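Local coordinates for protein dinoflagellate luciferase (Lingulodinium polyedrum, PDB 1VPR) that catalyses, as the third of three homologous luciferase domains, the oxidation of dinoflagellate luciferin by O2, which emits blue light at 475 nm, at residues Leu106-Phe111 / Pro144-Leu149; Asp198-Gly203 / Met288-Glu293. One frame throughout, in Å; residues are numbered along the deposited sequence.

Contact 1: Leu106-Phe111 / Pro144-Leu149; sequences LCFNNF and PWPAGL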
loop_
_atom_site.group_PDB
_atom_site.type_symbol
_atom_site.label_atom_id
_atom_site.label_comp_id
_atom_site.label_asym_id
_atom_site.label_seq_id
_atom_site.Cartn_x
_atom_site.Cartn_y
_atom_site.Cartn_z
ATOM N N LEU A 106 -8.758 -17.011 6.672
ATOM C CA LEU A 106 -8.612 -15.819 5.829
ATOM C C LEU A 106 -9.927 -15.196 5.390
ATOM O O LEU A 106 -10.945 -15.882 5.265
ATOM C CB LEU A 106 -7.785 -16.137 4.597
ATOM C CG LEU A 106 -6.328 -16.379 4.916
ATOM C CD1 LEU A 106 -5.681 -16.990 3.692
ATOM C CD2 LEU A 106 -5.659 -15.065 5.296
ATOM N N CYS A 107 -9.874 -13.886 5.158
ATOM C CA CYS A 107 -11.017 -13.085 4.740
ATOM C C CYS A 107 -11.625 -13.602 3.456
ATOM O O CYS A 107 -11.022 -14.411 2.746
ATOM C CB CYS A 107 -10.580 -11.624 4.531
ATOM S SG CYS A 107 -9.212 -11.474 3.313
ATOM N N PHE A 108 -12.827 -13.119 3.169
ATOM C CA PHE A 108 -13.581 -13.487 1.962
ATOM C C PHE A 108 -13.756 -15.006 1.853
ATOM O O PHE A 108 -13.794 -15.551 0.753
ATOM C CB PHE A 108 -12.879 -12.961 0.701
ATOM C CG PHE A 108 -12.956 -11.456 0.532
ATOM C CD1 PHE A 108 -11.901 -10.648 0.930
ATOM C CD2 PHE A 108 -14.097 -10.856 -0.019
ATOM C CE1 PHE A 108 -11.969 -9.254 0.787
ATOM C CE2 PHE A 108 -14.177 -9.461 -0.165
ATOM C CZ PHE A 108 -13.103 -8.660 0.242
ATOM N N ASN A 109 -13.876 -15.666 3.003
ATOM C CA ASN A 109 -14.014 -17.123 3.052
ATOM C C ASN A 109 -12.818 -17.758 2.362
ATOM O O ASN A 109 -12.966 -18.618 1.496
ATOM C CB ASN A 109 -15.315 -17.559 2.379
ATOM C CG ASN A 109 -16.520 -17.213 3.220
ATOM O OD1 ASN A 109 -16.549 -17.514 4.421
ATOM N ND2 ASN A 109 -17.520 -16.578 2.611
ATOM N N ASN A 110 -11.627 -17.309 2.764
ATOM C CA ASN A 110 -10.371 -17.772 2.203
ATOM C C ASN A 110 -10.312 -17.456 0.735
ATOM O O ASN A 110 -9.834 -18.262 -0.081
ATOM C CB ASN A 110 -10.191 -19.261 2.414
ATOM C CG ASN A 110 -10.027 -19.604 3.850
ATOM O OD1 ASN A 110 -9.116 -19.099 4.520
ATOM N ND2 ASN A 110 -10.913 -20.459 4.357
ATOM N N PHE A 111 -10.796 -16.259 0.418
ATOM C CA PHE A 111 -10.834 -15.755 -0.931
ATOM C C PHE A 111 -11.698 -16.584 -1.892
ATOM O O PHE A 111 -11.601 -16.414 -3.110
ATOM C CB PHE A 111 -9.398 -15.628 -1.453
ATOM C CG PHE A 111 -8.540 -14.688 -0.629
ATOM C CD1 PHE A 111 -7.467 -15.165 0.109
ATOM C CD2 PHE A 111 -8.794 -13.323 -0.628
ATOM C CE1 PHE A 111 -6.640 -14.288 0.836
ATOM C CE2 PHE A 111 -7.970 -12.433 0.102
ATOM C CZ PHE A 111 -6.892 -12.927 0.828
ATOM N N PRO A 144 -17.739 -2.212 -8.468
ATOM C CA PRO A 144 -18.465 -3.230 -7.717
ATOM C C PRO A 144 -17.794 -3.435 -6.356
ATOM O O PRO A 144 -16.570 -3.438 -6.279
ATOM C CB PRO A 144 -18.313 -4.490 -8.593
ATOM C CG PRO A 144 -18.197 -3.945 -9.977
ATOM C CD PRO A 144 -17.256 -2.754 -9.748
ATOM N N TRP A 145 -18.579 -3.565 -5.288
ATOM C CA TRP A 145 -18.005 -3.872 -3.978
ATOM C C TRP A 145 -17.807 -5.393 -4.056
ATOM O O TRP A 145 -18.625 -6.090 -4.667
ATOM C CB TRP A 145 -18.985 -3.554 -2.849
ATOM C CG TRP A 145 -19.136 -2.073 -2.557
ATOM C CD1 TRP A 145 -20.056 -1.218 -3.095
ATOM C CD2 TRP A 145 -18.340 -1.292 -1.653
ATOM N NE1 TRP A 145 -19.888 0.045 -2.578
ATOM C CE2 TRP A 145 -18.838 0.028 -1.694
ATOM C CE3 TRP A 145 -17.253 -1.582 -0.815
ATOM C CZ2 TRP A 145 -18.286 1.069 -0.926
ATOM C CZ3 TRP A 145 -16.699 -0.550 -0.044
ATOM C CH2 TRP A 145 -17.215 0.758 -0.104
ATOM N N PRO A 146 -16.715 -5.931 -3.478
ATOM C CA PRO A 146 -16.530 -7.387 -3.557
ATOM C C PRO A 146 -17.388 -8.180 -2.589
ATOM O O PRO A 146 -17.339 -7.959 -1.379
ATOM C CB PRO A 146 -15.036 -7.561 -3.283
ATOM C CG PRO A 146 -14.738 -6.428 -2.325
ATOM C CD PRO A 146 -15.500 -5.267 -2.954
ATOM N N ALA A 147 -18.183 -9.107 -3.122
ATOM C CA ALA A 147 -19.042 -9.968 -2.304
ATOM C C ALA A 147 -18.277 -10.504 -1.095
ATOM O O ALA A 147 -17.124 -10.919 -1.234
ATOM C CB ALA A 147 -19.544 -11.167 -3.154
ATOM N N GLY A 148 -18.912 -10.509 0.078
ATOM C CA GLY A 148 -18.244 -11.028 1.271
ATOM C C GLY A 148 -17.481 -9.992 2.082
ATOM O O GLY A 148 -16.914 -10.313 3.127
ATOM N N LEU A 149 -17.442 -8.747 1.618
ATOM C CA LEU A 149 -16.745 -7.727 2.392
ATOM C C LEU A 149 -17.621 -7.339 3.576
ATOM O O LEU A 149 -18.793 -7.024 3.405
ATOM C CB LEU A 149 -16.466 -6.479 1.538
ATOM C CG LEU A 149 -15.700 -5.355 2.250
ATOM C CD1 LEU A 149 -14.262 -5.792 2.492
ATOM C CD2 LEU A 149 -15.740 -4.080 1.400
HETATM O O HOH W 1 -14.405 -11.149 4.476
#
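The ring of F108 leads this contact, running its edge into a type II beta turn formed by P146 to L149. It stands on a short left-handed helical turn: F108 to F111 all have positive phi and psi, and the turn is closed by N110 N to L106 O and F111 N to C107 O. Across the contact, the beta turn is closed by L149 N on P146 O at 3.1 Å. The carbonyl oxygens of P146 and A147 both lie near the plane of the F108 ring, at its rim, where the ring carbons carry slightly positive hydrogens; A147 O comes to 3.3 Å from F108 CD2. Farther along the ring, aliphatic carbon takes over. F108 CE2 meets P146 CB at 3.8 Å, while F108 CZ lies against L149 CD1, also at 3.8 Å. L149 reaches this place with CG anti to its backbone N (chi1 -178°), lying alongside F108 and pointing the same way. Replacing F108 by an alanine would probably open a gap between the helical turn and the beta turn and strip P146 and L149 of their apolar neighbour. G148 occupies the third position of the turn with phi 91°, where a CB would collide with the preceding carbonyl oxygen and come close to F108 CD2. In the next shell, R274 makes a cation-pi contact with F108, and I261 and F263 of strand 259-266 pack against F108 and P146 respectively, placing the contact on the flank of the catalytic domain's beta barrel. A single water completes the join: it accepts from F108 N at 2.8 Å and donates to G148 O at 3.0 Å.

Contact 2: Asp198-Gly203 / Met288-Glu293; sequences DHHQTG and MRQATE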
loop_
_atom_site.group_PDB
_atom_site.type_symbol
_atom_site.label_atom_id
_atom_site.label_comp_id
_atom_site.label_asym_id
_atom_site.label_seq_id
_atom_site.Cartn_x
_atom_site.Cartn_y
_atom_site.Cartn_z
ATOM N N ASP A 198 3.848 -5.372 -7.874
ATOM C CA ASP A 198 3.234 -4.058 -7.670
ATOM C C ASP A 198 2.352 -3.974 -6.434
ATOM O O ASP A 198 1.768 -4.967 -5.966
ATOM C CB ASP A 198 2.443 -3.600 -8.918
ATOM C CG ASP A 198 2.453 -2.067 -9.107
ATOM O OD1 ASP A 198 1.805 -1.555 -10.056
ATOM O OD2 ASP A 198 3.118 -1.358 -8.318
ATOM N N HIS A 199 2.288 -2.755 -5.916
ATOM C CA HIS A 199 1.520 -2.411 -4.742
ATOM C C HIS A 199 1.511 -3.432 -3.616
ATOM O O HIS A 199 2.575 -3.802 -3.132
ATOM C CB HIS A 199 0.088 -1.951 -5.126
ATOM C CG HIS A 199 -0.669 -2.897 -6.010
ATOM N ND1 HIS A 199 -1.409 -3.948 -5.512
ATOM C CD2 HIS A 199 -0.814 -2.936 -7.357
ATOM C CE1 HIS A 199 -1.979 -4.595 -6.516
ATOM N NE2 HIS A 199 -1.632 -3.999 -7.646
ATOM N N HIS A 200 0.346 -3.919 -3.188
ATOM C CA HIS A 200 0.356 -4.824 -2.043
ATOM C C HIS A 200 0.699 -6.272 -2.273
ATOM O O HIS A 200 0.513 -7.087 -1.379
ATOM C CB HIS A 200 -0.958 -4.698 -1.268
ATOM C CG HIS A 200 -1.180 -3.323 -0.730
ATOM N ND1 HIS A 200 -0.235 -2.668 0.031
ATOM C CD2 HIS A 200 -2.226 -2.473 -0.849
ATOM C CE1 HIS A 200 -0.694 -1.473 0.362
ATOM N NE2 HIS A 200 -1.901 -1.330 -0.159
ATOM N N GLN A 201 1.196 -6.592 -3.468
ATOM C CA GLN A 201 1.635 -7.945 -3.770
ATOM C C GLN A 201 2.940 -8.190 -3.018
ATOM O O GLN A 201 3.264 -9.337 -2.689
ATOM C CB GLN A 201 1.811 -8.124 -5.273
ATOM C CG GLN A 201 0.468 -8.356 -5.952
ATOM C CD GLN A 201 0.499 -8.181 -7.451
ATOM O OE1 GLN A 201 0.042 -9.045 -8.183
ATOM N NE2 GLN A 201 1.002 -7.053 -7.910
ATOM N N THR A 202 3.687 -7.118 -2.744
ATOM C CA THR A 202 4.912 -7.228 -1.949
ATOM C C THR A 202 4.894 -6.045 -0.995
ATOM O O THR A 202 4.087 -5.139 -1.152
ATOM C CB THR A 202 6.218 -7.151 -2.794
ATOM O OG1 THR A 202 6.238 -5.937 -3.556
ATOM C CG2 THR A 202 6.301 -8.328 -3.730
ATOM N N GLY A 203 5.784 -6.032 -0.006
ATOM C CA GLY A 203 5.756 -4.902 0.896
ATOM C C GLY A 203 6.884 -3.902 0.712
ATOM O O GLY A 203 7.875 -4.152 -0.001
HETATM N N MSE A 288 2.463 -8.646 12.168
HETATM C CA MSE A 288 1.349 -8.293 11.329
HETATM C C MSE A 288 1.504 -9.109 10.069
HETATM O O MSE A 288 2.578 -9.124 9.471
HETATM C CB MSE A 288 1.350 -6.792 10.959
HETATM C CG MSE A 288 0.368 -6.504 9.827
HETATM SE SE MSE A 288 0.195 -4.617 9.371
HETATM C CE MSE A 288 -0.997 -4.166 10.707
ATOM N N ARG A 289 0.444 -9.798 9.664
ATOM C CA ARG A 289 0.504 -10.552 8.436
ATOM C C ARG A 289 -0.446 -9.930 7.438
ATOM O O ARG A 289 -1.624 -9.736 7.716
ATOM C CB ARG A 289 0.129 -12.032 8.627
ATOM C CG ARG A 289 0.248 -12.825 7.310
ATOM C CD ARG A 289 -0.316 -14.256 7.425
ATOM N NE ARG A 289 -1.767 -14.258 7.660
ATOM C CZ ARG A 289 -2.445 -15.302 8.145
ATOM N NH1 ARG A 289 -3.756 -15.224 8.327
ATOM N NH2 ARG A 289 -1.812 -16.427 8.463
ATOM N N GLN A 290 0.093 -9.602 6.273
ATOM C CA GLN A 290 -0.690 -9.025 5.185
ATOM C C GLN A 290 -0.875 -10.130 4.137
ATOM O O GLN A 290 0.095 -10.762 3.726
ATOM C CB GLN A 290 0.103 -7.867 4.580
ATOM C CG GLN A 290 -0.529 -7.170 3.390
ATOM C CD GLN A 290 0.311 -6.004 2.933
ATOM O OE1 GLN A 290 0.573 -5.071 3.702
ATOM N NE2 GLN A 290 0.748 -6.050 1.677
ATOM N N ALA A 291 -2.109 -10.365 3.700
ATOM C CA ALA A 291 -2.366 -11.401 2.716
ATOM C C ALA A 291 -3.194 -10.793 1.591
ATOM O O ALA A 291 -4.331 -10.356 1.819
ATOM C CB ALA A 291 -3.130 -12.584 3.377
ATOM N N THR A 292 -2.624 -10.774 0.390
ATOM C CA THR A 292 -3.280 -10.215 -0.789
ATOM C C THR A 292 -3.548 -11.304 -1.822
ATOM O O THR A 292 -2.661 -12.096 -2.136
ATOM C CB THR A 292 -2.399 -9.166 -1.449
ATOM O OG1 THR A 292 -1.973 -8.220 -0.462
ATOM C CG2 THR A 292 -3.169 -8.428 -2.539
ATOM N N GLU A 293 -4.758 -11.320 -2.370
ATOM C CA GLU A 293 -5.124 -12.355 -3.339
ATOM C C GLU A 293 -5.799 -11.868 -4.605
ATOM O O GLU A 293 -6.618 -10.949 -4.586
ATOM C CB GLU A 293 -6.048 -13.390 -2.675
ATOM C CG GLU A 293 -6.312 -14.668 -3.501
ATOM C CD GLU A 293 -7.469 -14.560 -4.500
ATOM O OE1 GLU A 293 -7.691 -15.554 -5.240
ATOM O OE2 GLU A 293 -8.157 -13.508 -4.546
HETATM O O HOH W 2 2.378 -3.622 0.709
#
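H200 presents its backbone carbonyl to strand 288-293 from a tight reversal closed by Q201 N on D198 O, with H199 and H200 at angles close to those of a type II' turn. Q290 and T292 of the strand have their side chains on the side of the loop, and both reach H200 O. Q290 is fully extended (chi1 178°), which carries its amide across the gap to give H200 O a weak hydrogen bond, NE2 to O at 3.2 Å and bent to 131°. T292 OG1 lies 2.9 Å from the same oxygen, H200 O. The imidazole of H200 turns away from the strand, its plane 84° from that of the Q290 amide, and is tied back by a water in the plane of its edge. This water lies 2.9 Å from H200 ND1, donates to T202 O and accepts from Q290 NE2, so the amide nitrogen grips the loop both directly and through water. The other end of the amide is held by Y303 OH and R277 NE at OE1, which fixes its rotation and presents NE2 to the loop. Within the loop, D198 O takes Q201 N and Q201 NE2 from opposite faces of its plane, the latter bond nearly straight. The loop between helix 187-197 and strand 206-212 is held in this way against one strand of the lipocalin-like beta barrel of the catalytic domain: H200 packs on I275 and R277 of strand 271-282, T202 on Q172 and F175 of helix 172-181, and Q290 on V301 of strand 297-307.

The centres of contacts 1 and 2 are 16 Å apart. Strand 285-294 carries one segment of contact 2 and, with its other side, supports the 106-111 turn of contact 1. Q290 and T292 face the 198-203 loop, whereas A291 and E293 point away from that loop and meet the 106-111 turn. There F111 CD2 packs on E293 CB at 3.4 Å, and L106 CD2 lies 4.0 Å from A291 CB. R274 bridges the two, donating to F111 O and forming a salt bridge with E293. Contact 2 lies about 8 Å from the centre of the chain, contact 1 about 19 Å. By analogy with other calycins, luciferin probably binds inside the barrel.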